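PDB 3WQB: aeromonas extracellular serine protease from Aeromonas sobria, which cleaves peptide bonds after two basic residues, one of them lysine, in host plasma proteins and is probably a potent virulence factor. Local coordinates for residues 178-183 with 246-251; 228-233 with 559-564. The protein carries 1 engineered substitution. One frame throughout, in Å; residues are numbered along the deposited sequence.

Interaction 1: 178-183 with 246-251; sequences YGMSVV and LDPSNS
Gly-179 passes its CA within 3.6 Å of Asp-247 OD2, in a buried contact between the end of strand 173-179 and the loop ahead of strand 255-261. Tyr-178 and Gly-179 also form an antiparallel ladder with a strand of another protein chain, consistent with the edge on which subtilases bind substrate backbone. A glycine suits this strand end, since no side chain of its own stands between the carboxylate and the chain. At Met-180 the backbone N donates to Asp-247 OD2 (2.9 Å), entering from above the carboxylate plane, 54° out of it. CG of Asp-247 is anti to its backbone N (chi1 173°), turned toward the 178-183 backbone, where OD2 takes the N-H. The thioether of Met-180 runs out extended and bends at its last torsion (chi3 68°), which brings CE against Pro-248 CD at 3.8 Å; the flexible chain meets the rigid ring at about a right angle. Farther on, Val-182 points its side chain at the loop and rests CG2 on Leu-246 CB (3.9 Å), an aliphatic contact between two buried residues. The other oxygen of Asp-247, OD1, accepts from Ser-249 N at 3.0 Å, an Asx turn that starts the 3-10 segment. One buried carboxylate thus serves an N-H from each segment, donors that would tend to stabilise its negative charge.

Interaction 2: 228-233 with 559-564; sequences YVLNRT and RQVSLL
Val-229 and Leu-564 exchange both backbone bonds, Val-229 N to Leu-564 O and Leu-564 N to Val-229 O (2.8 Å), as a hydrogen-bonded pair of an antiparallel ladder. Asn-231 and Ser-562 form the next such pair, whose shorter bond runs from Ser-562 N to Asn-231 O (2.8 Å). On the face carrying Leu-230, Leu-563, Arg-232 and Val-561, the two leucines lie side by side, CD2 to CD2 at 3.5 Å, while Val-561 CG1 reaches Leu-230 CB. Branched aliphatic groups suit this buried end. The other face carries Val-229 and Leu-564, in contact through their CB atoms, and then polar Asn-231 and Ser-562, with Asn-231 OD1 3.5 Å from Ser-562 CB; the Asn-231 amide also gives a weak bond to Arg-232 O.

Toward the far end, two like charges come close: Arg-232 NH1 lies 3.5 Å from Arg-559 NE, near the plane of the Arg-559 guanidinium, and the two planes stand 83° apart. A water accepts from Arg-232 NH1 at the edge of its guanidinium and donates to Gln-560 O; a second joins Thr-233 O to Gln-560 N.

What reconciles the arginines lies in the next shell. Glu-576, on adjoining strand 571-576, forms salt bridges to both, Arg-232 also donates to the carbonyls of Phe-507 and Asn-508, and Arg-559 pairs with the calcium ligand Asp-488. By main-chain bonds, strand 228-233 of the subtilase domain pairs with strand 559-565 of the P-domain in one four-stranded sheet, and the shared Glu-576 carboxylate probably offsets the repulsion between the two guanidinium groups.

Interactions 1 and 2 have centres 19 Å apart, and their segments alternate along the chain. They meet directly where Val-183 CG1 packs on Leu-230 CD2 at 4.0 Å, so the last residue of 178-183 touches the face of the sheet that carries Leu-230. Interaction 1 is the one near the active site: the Gly-179 position is about 9 Å from the side chains of His-115 and of Ala-336, the engineered residue at the predicted serine position. Interaction 2 lies nearer a metal, the Arg-559 side chain being about 7 Å from a calcium ion. The loop around Ser-509 serves both: Ser-509 OG bonds to Val-182 O, and the neighbouring carbonyl of Asn-508 accepts from Arg-232 NH2.

Interaction 1: 178-183 with 246-251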
loop_
_atom_site.group_PDB
_atom_site.type_symbol
_atom_site.label_atom_id
_atom_site.label_comp_id
_atom_site.label_asym_id
_atom_site.label_seq_id
_atom_site.Cartn_x
_atom_site.Cartn_y
_atom_site.Cartn_z
ATOM N N TYR A 178 -1.808 -4.431 3.800
ATOM C CA TYR A 178 -0.725 -4.223 4.755
ATOM C C TYR A 178 0.291 -3.215 4.237
ATOM O O TYR A 178 0.255 -2.833 3.070
ATOM C CB TYR A 178 -0.043 -5.559 5.123
ATOM C CG TYR A 178 0.532 -6.324 3.952
ATOM C CD1 TYR A 178 1.738 -5.930 3.349
ATOM C CD2 TYR A 178 -0.104 -7.468 3.471
ATOM C CE1 TYR A 178 2.277 -6.639 2.275
ATOM C CE2 TYR A 178 0.426 -8.187 2.404
ATOM C CZ TYR A 178 1.615 -7.768 1.813
ATOM O OH TYR A 178 2.142 -8.471 0.758
ATOM N N GLY A 179 1.176 -2.769 5.128
ATOM C CA GLY A 179 2.212 -1.834 4.746
ATOM C C GLY A 179 3.196 -1.632 5.875
ATOM O O GLY A 179 3.026 -2.173 6.978
ATOM N N MET A 180 4.215 -0.833 5.588
ATOM C CA MET A 180 5.280 -0.579 6.536
ATOM C C MET A 180 5.392 0.912 6.821
ATOM O O MET A 180 5.702 1.696 5.925
ATOM C CB MET A 180 6.602 -1.127 5.995
ATOM C CG MET A 180 7.724 -1.087 7.033
ATOM S SD MET A 180 9.256 -1.765 6.406
ATOM C CE MET A 180 9.630 -0.534 5.204
ATOM N N SER A 181 5.150 1.305 8.070
ATOM C CA SER A 181 5.380 2.687 8.488
ATOM C C SER A 181 6.846 2.844 8.853
ATOM O O SER A 181 7.448 1.926 9.412
ATOM C CB SER A 181 4.476 3.060 9.659
ATOM O OG SER A 181 3.112 3.009 9.261
ATOM N N VAL A 182 7.417 3.996 8.522
ATOM C CA VAL A 182 8.849 4.222 8.731
ATOM C C VAL A 182 9.099 5.590 9.324
ATOM O O VAL A 182 8.346 6.533 9.060
ATOM C CB VAL A 182 9.667 4.074 7.410
ATOM C CG1 VAL A 182 9.589 2.657 6.875
ATOM C CG2 VAL A 182 9.207 5.073 6.352
ATOM N N VAL A 183 10.175 5.686 10.106
ATOM C CA VAL A 183 10.675 6.984 10.576
ATOM C C VAL A 183 12.040 7.324 9.977
ATOM O O VAL A 183 12.545 8.436 10.152
ATOM C CB VAL A 183 10.716 7.097 12.130
ATOM C CG1 VAL A 183 9.308 6.973 12.699
ATOM C CG2 VAL A 183 11.635 6.041 12.735
ATOM N N LEU A 246 6.401 6.833 1.352
ATOM C CA LEU A 246 7.443 6.476 2.325
ATOM C C LEU A 246 7.756 4.982 2.376
ATOM O O LEU A 246 8.914 4.599 2.529
ATOM C CB LEU A 246 7.131 6.996 3.726
ATOM C CG LEU A 246 7.103 8.509 3.914
ATOM C CD1 LEU A 246 6.703 8.848 5.348
ATOM C CD2 LEU A 246 8.442 9.143 3.543
ATOM N N ASP A 247 6.738 4.139 2.246
ATOM C CA ASP A 247 6.954 2.694 2.241
ATOM C C ASP A 247 7.489 2.321 0.859
ATOM O O ASP A 247 6.787 2.516 -0.135
ATOM C CB ASP A 247 5.637 1.970 2.551
ATOM C CG ASP A 247 5.733 0.451 2.406
ATOM O OD1 ASP A 247 6.756 -0.078 1.903
ATOM O OD2 ASP A 247 4.753 -0.213 2.808
ATOM N N PRO A 248 8.746 1.836 0.788
ATOM C CA PRO A 248 9.364 1.560 -0.521
ATOM C C PRO A 248 8.536 0.680 -1.476
ATOM O O PRO A 248 8.576 0.882 -2.691
ATOM C CB PRO A 248 10.694 0.883 -0.154
ATOM C CG PRO A 248 10.515 0.395 1.243
ATOM C CD PRO A 248 9.614 1.394 1.902
ATOM N N SER A 249 7.771 -0.264 -0.940
ATOM C CA SER A 249 6.979 -1.152 -1.789
ATOM C C SER A 249 5.887 -0.408 -2.551
ATOM O O SER A 249 5.445 -0.850 -3.614
ATOM C CB SER A 249 6.346 -2.258 -0.954
ATOM O OG SER A 249 7.351 -3.014 -0.312
ATOM N N ASN A 250 5.454 0.728 -2.008
ATOM C CA ASN A 250 4.343 1.455 -2.607
ATOM C C ASN A 250 4.708 2.217 -3.870
ATOM O O ASN A 250 3.831 2.780 -4.512
ATOM C CB ASN A 250 3.719 2.423 -1.599
ATOM C CG ASN A 250 3.003 1.717 -0.477
ATOM O OD1 ASN A 250 2.763 0.502 -0.528
ATOM N ND2 ASN A 250 2.648 2.480 0.559
ATOM N N SER A 251 5.993 2.245 -4.221
ATOM C CA SER A 251 6.442 2.923 -5.449
ATOM C C SER A 251 6.959 1.949 -6.508
ATOM O O SER A 251 7.635 2.366 -7.449
ATOM C CB SER A 251 7.497 3.994 -5.127
ATOM O OG SER A 251 8.600 3.406 -4.451
#

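Interaction 2: 228-233 with 559-564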
loop_
_atom_site.group_PDB
_atom_site.type_symbol
_atom_site.label_atom_id
_atom_site.label_comp_id
_atom_site.label_asym_id
_atom_site.label_seq_id
_atom_site.Cartn_x
_atom_site.Cartn_y
_atom_site.Cartn_z
ATOM N N TYR A 228 5.586 1.434 19.501
ATOM C CA TYR A 228 5.390 2.867 19.765
ATOM C C TYR A 228 4.378 3.450 18.794
ATOM O O TYR A 228 4.267 2.995 17.657
ATOM C CB TYR A 228 6.703 3.648 19.626
ATOM C CG TYR A 228 7.705 3.403 20.733
ATOM C CD1 TYR A 228 8.509 2.260 20.731
ATOM C CD2 TYR A 228 7.858 4.317 21.780
ATOM C CE1 TYR A 228 9.434 2.027 21.745
ATOM C CE2 TYR A 228 8.787 4.097 22.801
ATOM C CZ TYR A 228 9.569 2.950 22.776
ATOM O OH TYR A 228 10.486 2.724 23.777
ATOM N N VAL A 229 3.638 4.453 19.251
ATOM C CA VAL A 229 2.768 5.237 18.384
ATOM C C VAL A 229 3.292 6.671 18.355
ATOM O O VAL A 229 3.582 7.259 19.404
ATOM C CB VAL A 229 1.284 5.213 18.843
ATOM C CG1 VAL A 229 0.396 5.972 17.863
ATOM C CG2 VAL A 229 0.775 3.786 18.995
ATOM N N LEU A 230 3.432 7.215 17.150
ATOM C CA LEU A 230 3.908 8.584 16.951
ATOM C C LEU A 230 2.861 9.434 16.256
ATOM O O LEU A 230 2.203 8.979 15.321
ATOM C CB LEU A 230 5.193 8.618 16.109
ATOM C CG LEU A 230 6.425 7.852 16.577
ATOM C CD1 LEU A 230 6.346 6.394 16.119
ATOM C CD2 LEU A 230 7.684 8.531 16.018
ATOM N N ASN A 231 2.726 10.678 16.703
ATOM C CA ASN A 231 1.893 11.666 16.029
ATOM C C ASN A 231 2.441 13.051 16.326
ATOM O O ASN A 231 3.066 13.255 17.367
ATOM C CB ASN A 231 0.427 11.571 16.487
ATOM C CG ASN A 231 0.230 12.018 17.930
ATOM O OD1 ASN A 231 0.515 11.279 18.868
ATOM N ND2 ASN A 231 -0.262 13.236 18.104
ATOM N N ARG A 232 2.213 13.991 15.414
ATOM C CA ARG A 232 2.616 15.374 15.630
ATOM C C ARG A 232 1.679 16.024 16.620
ATOM O O ARG A 232 0.475 15.780 16.612
ATOM C CB ARG A 232 2.621 16.166 14.320
ATOM C CG ARG A 232 3.631 15.628 13.322
ATOM C CD ARG A 232 3.915 16.599 12.187
ATOM N NE ARG A 232 5.070 16.153 11.404
ATOM C CZ ARG A 232 6.335 16.318 11.792
ATOM N NH1 ARG A 232 6.607 16.945 12.934
ATOM N NH2 ARG A 232 7.333 15.881 11.042
ATOM N N THR A 233 2.252 16.839 17.493
ATOM C CA THR A 233 1.456 17.696 18.355
ATOM C C THR A 233 1.616 19.113 17.828
ATOM O O THR A 233 2.544 19.398 17.075
ATOM C CB THR A 233 1.871 17.567 19.835
ATOM O OG1 THR A 233 1.035 18.409 20.641
ATOM C CG2 THR A 233 3.326 17.945 20.045
ATOM N N ARG A 559 9.545 21.628 15.873
ATOM C CA ARG A 559 8.325 20.849 15.893
ATOM C C ARG A 559 8.426 19.815 16.986
ATOM O O ARG A 559 9.523 19.375 17.342
ATOM C CB ARG A 559 8.118 20.137 14.553
ATOM C CG ARG A 559 7.851 21.075 13.379
ATOM C CD ARG A 559 7.523 20.296 12.117
ATOM N NE ARG A 559 8.643 19.484 11.635
ATOM C CZ ARG A 559 9.609 19.903 10.819
ATOM N NH1 ARG A 559 9.625 21.150 10.362
ATOM N NH2 ARG A 559 10.560 19.053 10.451
ATOM N N GLN A 560 7.275 19.420 17.514
ATOM C CA GLN A 560 7.240 18.365 18.504
ATOM C C GLN A 560 6.376 17.194 18.064
ATOM O O GLN A 560 5.365 17.364 17.377
ATOM C CB GLN A 560 6.767 18.907 19.848
ATOM C CG GLN A 560 7.758 19.852 20.526
ATOM C CD GLN A 560 7.270 20.276 21.876
ATOM O OE1 GLN A 560 6.078 20.228 22.135
ATOM N NE2 GLN A 560 8.179 20.687 22.747
ATOM N N VAL A 561 6.805 16.008 18.479
ATOM C CA VAL A 561 6.145 14.765 18.135
ATOM C C VAL A 561 5.912 13.996 19.427
ATOM O O VAL A 561 6.820 13.870 20.250
ATOM C CB VAL A 561 7.021 13.936 17.167
ATOM C CG1 VAL A 561 6.388 12.582 16.865
ATOM C CG2 VAL A 561 7.264 14.715 15.868
ATOM N N SER A 562 4.694 13.498 19.597
ATOM C CA SER A 562 4.325 12.699 20.757
ATOM C C SER A 562 4.691 11.239 20.487
ATOM O O SER A 562 4.331 10.675 19.433
ATOM C CB SER A 562 2.820 12.826 21.041
ATOM O OG SER A 562 2.398 14.187 21.116
ATOM N N LEU A 563 5.417 10.645 21.427
ATOM C CA LEU A 563 5.817 9.248 21.379
ATOM C C LEU A 563 5.104 8.482 22.485
ATOM O O LEU A 563 5.253 8.808 23.668
ATOM C CB LEU A 563 7.332 9.107 21.565
ATOM C CG LEU A 563 8.292 9.993 20.773
ATOM C CD1 LEU A 563 9.672 9.935 21.393
ATOM C CD2 LEU A 563 8.330 9.525 19.336
ATOM N N LEU A 564 4.326 7.473 22.107
ATOM C CA LEU A 564 3.636 6.616 23.075
ATOM C C LEU A 564 4.257 5.238 23.101
ATOM O O LEU A 564 4.279 4.550 22.085
ATOM C CB LEU A 564 2.146 6.506 22.737
ATOM C CG LEU A 564 1.285 5.484 23.493
ATOM C CD1 LEU A 564 1.147 5.875 24.964
ATOM C CD2 LEU A 564 -0.089 5.369 22.848
HETATM O O HOH W 1 5.086 18.416 14.838
HETATM O O HOH W 2 4.934 20.983 17.018
#